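Local coordinates for putative rRNA methyltransferase (Sorangium cellulosum, PDB 4RWZ), which probably methylates an adenine at N1 in 16S rRNA, conferring resistance to aminoglycoside antibiotics, at residues V10-T13 against R14-E18; L116-A119 against P120-E123; D160-D164 against D165-P169; P169-A173 against A174-I178. One frame throughout, in Å; residues are numbered along the deposited sequence.

Interaction 1 of 4, residues V10-T13 against R14-E18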
# COMPACT_ATOMS: atom_id res chain seq x y z
N VAL A 10 9.48 -3.96 -16.85
CA VAL A 10 8.72 -3.90 -18.09
C VAL A 10 7.69 -2.77 -17.96
O VAL A 10 7.26 -2.46 -16.85
CB VAL A 10 8.05 -5.25 -18.34
CG1 VAL A 10 7.08 -5.20 -19.50
CG2 VAL A 10 9.14 -6.32 -18.62
N THR A 11 7.30 -2.15 -19.07
CA THR A 11 6.33 -1.05 -19.00
C THR A 11 4.94 -1.60 -19.34
O THR A 11 4.78 -2.33 -20.31
CB THR A 11 6.72 0.12 -19.93
OG1 THR A 11 8.00 0.65 -19.52
CG2 THR A 11 5.69 1.25 -19.84
N TRP A 12 3.93 -1.30 -18.52
CA TRP A 12 2.54 -1.71 -18.80
C TRP A 12 1.71 -0.47 -19.01
O TRP A 12 2.08 0.59 -18.50
CB TRP A 12 1.91 -2.46 -17.62
CG TRP A 12 2.30 -3.89 -17.49
CD1 TRP A 12 3.44 -4.48 -17.93
CD2 TRP A 12 1.52 -4.92 -16.87
NE1 TRP A 12 3.43 -5.82 -17.61
CE2 TRP A 12 2.26 -6.11 -16.96
CE3 TRP A 12 0.27 -4.94 -16.25
CZ2 TRP A 12 1.79 -7.32 -16.45
CZ3 TRP A 12 -0.19 -6.13 -15.72
CH2 TRP A 12 0.57 -7.31 -15.83
N THR A 13 0.61 -0.60 -19.75
CA THR A 13 -0.38 0.47 -19.90
C THR A 13 -1.57 0.13 -19.02
O THR A 13 -1.64 -0.97 -18.48
CB THR A 13 -0.90 0.61 -21.35
OG1 THR A 13 -1.53 -0.62 -21.75
CG2 THR A 13 0.24 0.90 -22.31
N ARG A 14 -2.51 1.06 -18.88
CA ARG A 14 -3.71 0.81 -18.08
C ARG A 14 -4.52 -0.32 -18.73
O ARG A 14 -5.08 -1.17 -18.02
CB ARG A 14 -4.52 2.12 -17.91
CG ARG A 14 -5.96 1.99 -17.34
CD ARG A 14 -6.01 1.91 -15.80
NE ARG A 14 -7.40 1.84 -15.34
CZ ARG A 14 -7.85 2.25 -14.15
NH1 ARG A 14 -7.00 2.74 -13.24
NH2 ARG A 14 -9.15 2.15 -13.87
N ALA A 15 -4.50 -0.39 -20.06
CA ALA A 15 -5.22 -1.44 -20.79
C ALA A 15 -4.61 -2.82 -20.53
O ALA A 15 -5.34 -3.80 -20.43
CB ALA A 15 -5.27 -1.14 -22.31
N ASP A 16 -3.28 -2.88 -20.42
CA ASP A 16 -2.58 -4.11 -20.03
C ASP A 16 -3.04 -4.56 -18.65
O ASP A 16 -3.36 -5.73 -18.44
CB ASP A 16 -1.07 -3.85 -19.94
CG ASP A 16 -0.43 -3.62 -21.27
OD1 ASP A 16 -1.02 -4.05 -22.29
OD2 ASP A 16 0.66 -3.00 -21.30
N LEU A 17 -3.08 -3.61 -17.73
CA LEU A 17 -3.48 -3.90 -16.36
C LEU A 17 -4.93 -4.33 -16.35
O LEU A 17 -5.28 -5.37 -15.76
CB LEU A 17 -3.26 -2.67 -15.45
CG LEU A 17 -3.68 -2.84 -13.98
CD1 LEU A 17 -2.96 -4.07 -13.35
CD2 LEU A 17 -3.43 -1.58 -13.17
N GLU A 18 -5.78 -3.58 -17.05
CA GLU A 18 -7.21 -3.94 -17.09
C GLU A 18 -7.46 -5.33 -17.66
O GLU A 18 -8.41 -6.01 -17.27
CB GLU A 18 -8.02 -2.87 -17.83
CG GLU A 18 -8.27 -1.64 -16.99
CD GLU A 18 -8.90 -0.50 -17.78
OE1 GLU A 18 -9.08 -0.65 -19.01
OE2 GLU A 18 -9.21 0.55 -17.15

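Interaction 2 of 4, residues L116-A119 against P120-E123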
# COMPACT_ATOMS: atom_id res chain seq x y z
N LEU A 116 1.23 12.10 11.73
CA LEU A 116 1.29 13.55 11.99
C LEU A 116 -0.07 14.24 11.73
O LEU A 116 -0.57 14.98 12.60
CB LEU A 116 2.46 14.24 11.25
CG LEU A 116 3.82 13.75 11.83
CD1 LEU A 116 5.03 14.33 11.08
CD2 LEU A 116 3.89 14.00 13.33
N PRO A 117 -0.68 14.04 10.56
CA PRO A 117 -0.24 13.38 9.33
C PRO A 117 0.20 14.42 8.34
O PRO A 117 0.18 15.63 8.62
CB PRO A 117 -1.52 12.69 8.83
CG PRO A 117 -2.59 13.75 9.16
CD PRO A 117 -2.12 14.39 10.48
N GLU A 118 0.63 13.94 7.17
CA GLU A 118 1.06 14.83 6.08
C GLU A 118 0.08 14.74 4.92
O GLU A 118 -0.02 13.68 4.31
CB GLU A 118 2.50 14.47 5.61
CG GLU A 118 3.50 14.60 6.75
CD GLU A 118 4.86 14.01 6.34
OE1 GLU A 118 5.09 13.90 5.12
OE2 GLU A 118 5.67 13.60 7.20
N ALA A 119 -0.62 15.84 4.63
CA ALA A 119 -1.68 15.83 3.59
C ALA A 119 -1.28 15.29 2.22
O ALA A 119 -2.02 14.55 1.62
CB ALA A 119 -2.40 17.28 3.44
N PRO A 120 -0.11 15.71 1.67
CA PRO A 120 0.21 15.18 0.35
C PRO A 120 0.34 13.67 0.35
O PRO A 120 0.02 13.11 -0.67
CB PRO A 120 1.62 15.80 0.05
CG PRO A 120 1.63 17.03 0.82
CD PRO A 120 0.83 16.76 2.10
N VAL A 121 0.78 13.04 1.45
CA VAL A 121 0.91 11.59 1.46
C VAL A 121 -0.47 10.96 1.58
O VAL A 121 -0.80 9.99 0.91
CB VAL A 121 1.80 11.12 2.59
CG1 VAL A 121 1.95 9.58 2.61
CG2 VAL A 121 3.23 11.70 2.40
N LEU A 122 -1.32 11.53 2.45
CA LEU A 122 -2.67 10.95 2.57
C LEU A 122 -3.43 11.06 1.27
O LEU A 122 -4.14 10.16 0.87
CB LEU A 122 -3.47 11.65 3.66
CG LEU A 122 -2.87 11.56 5.04
CD1 LEU A 122 -3.88 12.22 6.07
CD2 LEU A 122 -2.63 10.10 5.47
N GLU A 123 -3.28 12.18 0.59
CA GLU A 123 -3.93 12.35 -0.70
C GLU A 123 -3.39 11.36 -1.75
O GLU A 123 -4.14 10.84 -2.58
CB GLU A 123 -3.77 13.81 -1.20
CG GLU A 123 -4.54 14.80 -0.30
CD GLU A 123 -4.30 16.23 -0.65
OE1 GLU A 123 -3.98 16.48 -1.85
OE2 GLU A 123 -4.50 17.10 0.25

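Interaction 3 of 4, residues D160-D164 against D165-P169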
# COMPACT_ATOMS: atom_id res chain seq x y z
N ASP A 160 -6.86 8.98 22.24
CA ASP A 160 -8.14 9.43 21.74
C ASP A 160 -8.12 10.90 21.40
O ASP A 160 -8.77 11.32 20.45
CB ASP A 160 -9.25 9.18 22.75
CG ASP A 160 -9.47 7.72 23.03
OD1 ASP A 160 -9.17 6.89 22.14
OD2 ASP A 160 -10.01 7.41 24.11
N ALA A 161 -7.36 11.67 22.17
CA ALA A 161 -7.24 13.10 21.94
C ALA A 161 -6.49 13.38 20.67
O ALA A 161 -6.84 14.31 19.94
CB ALA A 161 -6.56 13.78 23.11
N TRP A 162 -5.45 12.60 20.40
CA TRP A 162 -4.70 12.82 19.18
C TRP A 162 -5.58 12.49 17.96
O TRP A 162 -5.54 13.15 16.91
CB TRP A 162 -3.42 11.98 19.15
CG TRP A 162 -2.59 12.34 17.99
CD1 TRP A 162 -2.43 11.62 16.83
CD2 TRP A 162 -1.83 13.55 17.82
NE1 TRP A 162 -1.59 12.31 15.96
CE2 TRP A 162 -1.21 13.49 16.56
CE3 TRP A 162 -1.61 14.67 18.62
CZ2 TRP A 162 -0.38 14.51 16.08
CZ3 TRP A 162 -0.78 15.66 18.15
CH2 TRP A 162 -0.19 15.59 16.90
N LEU A 163 -6.31 11.40 18.09
CA LEU A 163 -7.23 10.99 17.06
C LEU A 163 -8.26 12.11 16.81
O LEU A 163 -8.55 12.43 15.66
CB LEU A 163 -7.94 9.72 17.49
CG LEU A 163 -8.41 8.89 16.32
CD1 LEU A 163 -7.22 8.06 15.87
CD2 LEU A 163 -9.53 8.01 16.77
N ASP A 164 -8.80 12.69 17.88
CA ASP A 164 -9.83 13.71 17.81
C ASP A 164 -9.39 15.02 17.14
O ASP A 164 -10.13 15.56 16.31
CB ASP A 164 -10.33 14.01 19.22
CG ASP A 164 -11.56 14.88 19.23
OD1 ASP A 164 -12.51 14.55 18.48
OD2 ASP A 164 -11.59 15.90 19.98
N ASP A 165 -8.19 15.51 17.45
CA ASP A 165 -7.79 16.81 16.91
C ASP A 165 -6.86 16.70 15.70
O ASP A 165 -6.90 17.53 14.78
CB ASP A 165 -7.07 17.64 17.96
CG ASP A 165 -7.96 18.66 18.63
OD1 ASP A 165 -8.80 19.30 17.97
OD2 ASP A 165 -7.79 18.82 19.86
N ALA A 166 -5.99 15.70 15.69
CA ALA A 166 -5.04 15.68 14.60
C ALA A 166 -5.48 14.77 13.52
O ALA A 166 -5.44 15.12 12.35
CB ALA A 166 -3.65 15.24 15.08
N LEU A 167 -5.87 13.54 13.87
CA LEU A 167 -6.01 12.57 12.81
C LEU A 167 -7.36 12.56 12.14
O LEU A 167 -7.45 12.60 10.92
CB LEU A 167 -5.63 11.15 13.28
CG LEU A 167 -4.16 10.97 13.65
CD1 LEU A 167 -3.80 9.50 13.68
CD2 LEU A 167 -3.25 11.69 12.69
N ARG A 168 -8.45 12.46 12.92
CA ARG A 168 -9.74 12.40 12.24
C ARG A 168 -10.00 13.52 11.24
O ARG A 168 -10.44 13.24 10.12
CB ARG A 168 -10.93 12.29 13.24
CG ARG A 168 -10.98 10.95 13.91
CD ARG A 168 -12.31 10.84 14.77
NE ARG A 168 -12.27 9.56 15.45
CZ ARG A 168 -12.58 8.43 14.83
NH1 ARG A 168 -12.98 8.49 13.53
NH2 ARG A 168 -12.50 7.27 15.47
N PRO A 169 -9.75 14.79 11.63
CA PRO A 169 -10.07 15.86 10.68
C PRO A 169 -9.14 15.84 9.47
O PRO A 169 -9.61 16.09 8.35
CB PRO A 169 -9.83 17.14 11.49
CG PRO A 169 -9.93 16.73 12.93
CD PRO A 169 -9.36 15.33 12.95
O HOH W 1 -6.79 16.71 21.43

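Interaction 4 of 4, residues P169-A173 against A174-I178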
# COMPACT_ATOMS: atom_id res chain seq x y z
N PRO A 169 -9.75 14.79 11.63
CA PRO A 169 -10.07 15.86 10.68
C PRO A 169 -9.14 15.84 9.47
O PRO A 169 -9.61 16.09 8.35
CB PRO A 169 -9.83 17.14 11.49
CG PRO A 169 -9.93 16.73 12.93
CD PRO A 169 -9.36 15.33 12.95
N ALA A 170 -7.87 15.53 9.69
CA ALA A 170 -6.88 15.54 8.61
C ALA A 170 -7.16 14.38 7.64
O ALA A 170 -7.03 14.52 6.41
CB ALA A 170 -5.51 15.40 9.18
N TYR A 171 -7.50 13.22 8.17
CA TYR A 171 -7.85 12.12 7.28
C TYR A 171 -9.11 12.48 6.47
O TYR A 171 -9.16 12.26 5.25
CB TYR A 171 -8.05 10.79 8.06
CG TYR A 171 -6.74 10.03 8.24
CD1 TYR A 171 -5.72 10.55 9.03
CD2 TYR A 171 -6.53 8.79 7.61
CE1 TYR A 171 -4.50 9.87 9.19
CE2 TYR A 171 -5.34 8.10 7.78
CZ TYR A 171 -4.33 8.65 8.57
OH TYR A 171 -3.13 7.96 8.71
N ARG A 172 -10.11 13.09 7.13
CA ARG A 172 -11.31 13.50 6.42
C ARG A 172 -10.93 14.52 5.32
O ARG A 172 -11.53 14.53 4.24
CB ARG A 172 -12.35 14.16 7.37
CG ARG A 172 -13.19 13.16 8.00
CD ARG A 172 -14.41 13.85 8.71
NE ARG A 172 -15.22 12.86 9.37
CZ ARG A 172 -15.70 13.01 10.60
NH1 ARG A 172 -15.45 14.13 11.28
NH2 ARG A 172 -16.45 12.05 11.15
N ALA A 173 -9.98 15.41 5.65
CA ALA A 173 -9.56 16.43 4.69
C ALA A 173 -8.87 15.79 3.48
O ALA A 173 -8.61 16.50 2.50
CB ALA A 173 -8.63 17.47 5.35
N ALA A 174 -8.46 14.52 3.59
CA ALA A 174 -7.88 13.78 2.44
C ALA A 174 -8.83 12.78 1.80
O ALA A 174 -8.41 11.98 0.96
CB ALA A 174 -6.52 13.04 2.84
N GLY A 175 -10.09 12.69 2.26
CA GLY A 175 -11.02 11.73 1.69
C GLY A 175 -11.14 10.38 2.40
O GLY A 175 -11.66 9.41 1.83
N PHE A 176 -10.71 10.32 3.67
CA PHE A 176 -10.77 9.08 4.47
C PHE A 176 -11.51 9.31 5.76
O PHE A 176 -11.34 10.35 6.39
CB PHE A 176 -9.34 8.64 4.89
CG PHE A 176 -8.55 7.91 3.80
CD1 PHE A 176 -8.96 6.66 3.36
CD2 PHE A 176 -7.37 8.48 3.28
CE1 PHE A 176 -8.22 5.98 2.40
CE2 PHE A 176 -6.59 7.77 2.34
CZ PHE A 176 -7.04 6.53 1.89
N GLU A 177 -12.27 8.31 6.18
CA GLU A 177 -12.89 8.32 7.50
C GLU A 177 -12.25 7.25 8.37
O GLU A 177 -12.37 6.07 8.09
CB GLU A 177 -14.40 8.07 7.36
CG GLU A 177 -15.14 8.14 8.67
CD GLU A 177 -15.23 9.56 9.24
OE1 GLU A 177 -15.31 10.54 8.47
OE2 GLU A 177 -15.28 9.69 10.49
N ILE A 178 -11.53 7.66 9.42
CA ILE A 178 -10.89 6.66 10.30
C ILE A 178 -11.94 5.75 10.95
O ILE A 178 -12.95 6.22 11.46
CB ILE A 178 -10.04 7.34 11.41
CG1 ILE A 178 -8.84 8.06 10.75
CG2 ILE A 178 -9.55 6.31 12.42
CD1 ILE A 178 -7.84 8.69 11.72

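Interaction 1 of 4, residues V10-T13 against R14-E18
T13 and D16 exchange side chain for main chain. T13 N donates to D16 OD2 at 2.9 Å, nearly straight at 163° but from above the carboxylate plane, while D16 N donates to T13 OG1 at 3.2 Å. Threonine suits its place because its hydroxyl, set between the backbone N and the carbonyl carbon (chi1 61°), faces the first turn and takes up the amide of D16. Aspartate suits the other half of the exchange with a side chain short enough to fold back on the T13 amide; its negative charge near the helix N-terminus is probably favourable. The regular helical bonding then starts with L17 N to T13 O, at 3.1 Å. Within the helix R14 NE and E18 OE2 form a salt bridge of 2.9 Å, and R14 NH1 goes on to the carbonyls of E93 and A95.

Packing comes next. The W12 ring lies beside the turn, with CE3 3.9 Å from L17 CA and CZ3 4.2 Å from L17 CD1, and both side chains continue onto Y50 and L81 of the large sheet. T13 and D16 thus make a classic capping box, opening helix 14-21 just beyond W12 and T13, the two residues that follow strand 8-11.

Interaction 2 of 4, residues L116-A119 against P120-E123
L122 sets CG beside its own backbone N (chi1 -61°) and extends onward (chi2 -175°), which carries CD1 to the ring of P117. There CD1 rests 3.7 Å from both CB and CG of P117. The peptide bond before P117 is cis, and P117 directs CB toward the helix. Leucine fits this buried place, since its other neighbours, Y171 and A174, are also largely apolar in what they offer.

The same chi1 choice in E118 (-60°) lays its extended chain alongside V121, both side chains pointing the same way, with OE1 4.0 Å from V121 CG2. Across these two segments it is the E118 carbonyl, not the carboxylate, that begins the helical bonding. E118 O receives L122 N at 3.1 Å, in the carbonyl plane, and a weaker, bent bond from V121 N. One residue on, E123 N reaches A119 O at 2.9 Å, and E123 CG passes that same oxygen at 3.2 Å.

P120 has no N-H, and the first turn is where a helix does not need one, so the proline costs no bond while its ring restricts phi. E118 at the N-cap, followed by a proline in the first turn, makes a typical helix start, here joining helix 108-115 to helix 119-127.

Interaction 3 of 4, residues D160-D164 against D165-P169
W162 lays its indole over A166 and against L167. From CB the side chain leaves with CG anti to the backbone N (chi1 -173°), taking the ring toward the following turn. CD1 comes to L167 CG at 3.7 Å; NE1 is 3.7 Å from both A166 CB and L167 CG, and its polar N-H is bonded to the carbonyl of V115. CE2 makes the tightest approach, 3.3 Å from A166 CB. Farther out, CZ2 and CH2 still lie over that methyl, which sits 3.6 Å from the centroid of the six-membered ring and 21° off its normal, a CH-pi contact. Alanine suits the spot: its single methyl is small enough to sit close against the ring face.

L163 reaches R168. Its CD2 touches the guanidinium, 3.3 Å from NH2, while R168 NH1 bonds the I178 carbonyl. On the surface, a water donates to both A161 O and D165 OD2.

The backbone departs from regular alpha bonding here. W162 O accepts from both A166 N and L167 N, and R168 N bonds L163 O at 2.7 Å, an i+5 bond. P169 has no N-H, so D164 O meets ring carbons of P169 instead, CD at 3.5 Å. A widened pi-type turn running into a proline kink is thus built into helix 160-172; the axes of segments 160-164 and 165-169 make an angle of 47°.

Interaction 4 of 4, residues P169-A173 against A174-I178
Near the end of helix 160-172, Y171 O accepts two amides, A174 N and F176 N, both at 2.9 Å and from opposite faces of the carbonyl plane. G175 N closes a type I turn on R172 O at 3.1 Å. The bonds F176 N to Y171 O and G175 N to R172 O are the pair of a Schellman motif, completed by G175 with a positive phi of 95° that glycine, lacking CB, adopts without crowding the preceding carbonyl. The chain then reverses into strand 176-183.

That reversal brings alternate strand residues back over the helix. I178 CD1 lies over one face of the Y171 ring, displaced toward its rim and 4.1 Å from the centroid, while F176 CB meets the ring edge, 3.9 Å from CD2. Tyrosine serves well here: its ring is buried, and its hydroxyl is satisfied by the L114 carbonyl.

R172 and E177 run side by side. E177 bends at chi2 (69°), turning its carboxylate toward the arginine, and OE1 takes NE of R172 at a very short 2.5 Å near the guanidinium plane. NH2 adds a weak bond to OE2. This salt bridge, carried mainly by NE to OE1, is consistent with charge pairing joining helix to strand, while the apolar Y171-I178 contact joins them inside.

How the interactions relate
Along the chain the four contacts follow in series, interactions 3 and 4 meeting at P169. Interaction 1 stands apart, starting helix 14-21 near the 80-84 edge of the seven-stranded sheet, its centre about 39 Å from that of interaction 3, on the opposite side of the chain's centre. The other three gather at the far edge, strand 176-183, with centres 10 to 14 Å apart. Helix 160-172 carries interaction 3 and the first half of interaction 4; 116-123 packs against it, with L116 O 3.5 Å from W162 CZ2 and P117 CG 3.4 Å from A170 CB. Local helix starts, a kink and a helix end thus shape both flanks of this Rossmann-like methyltransferase fold.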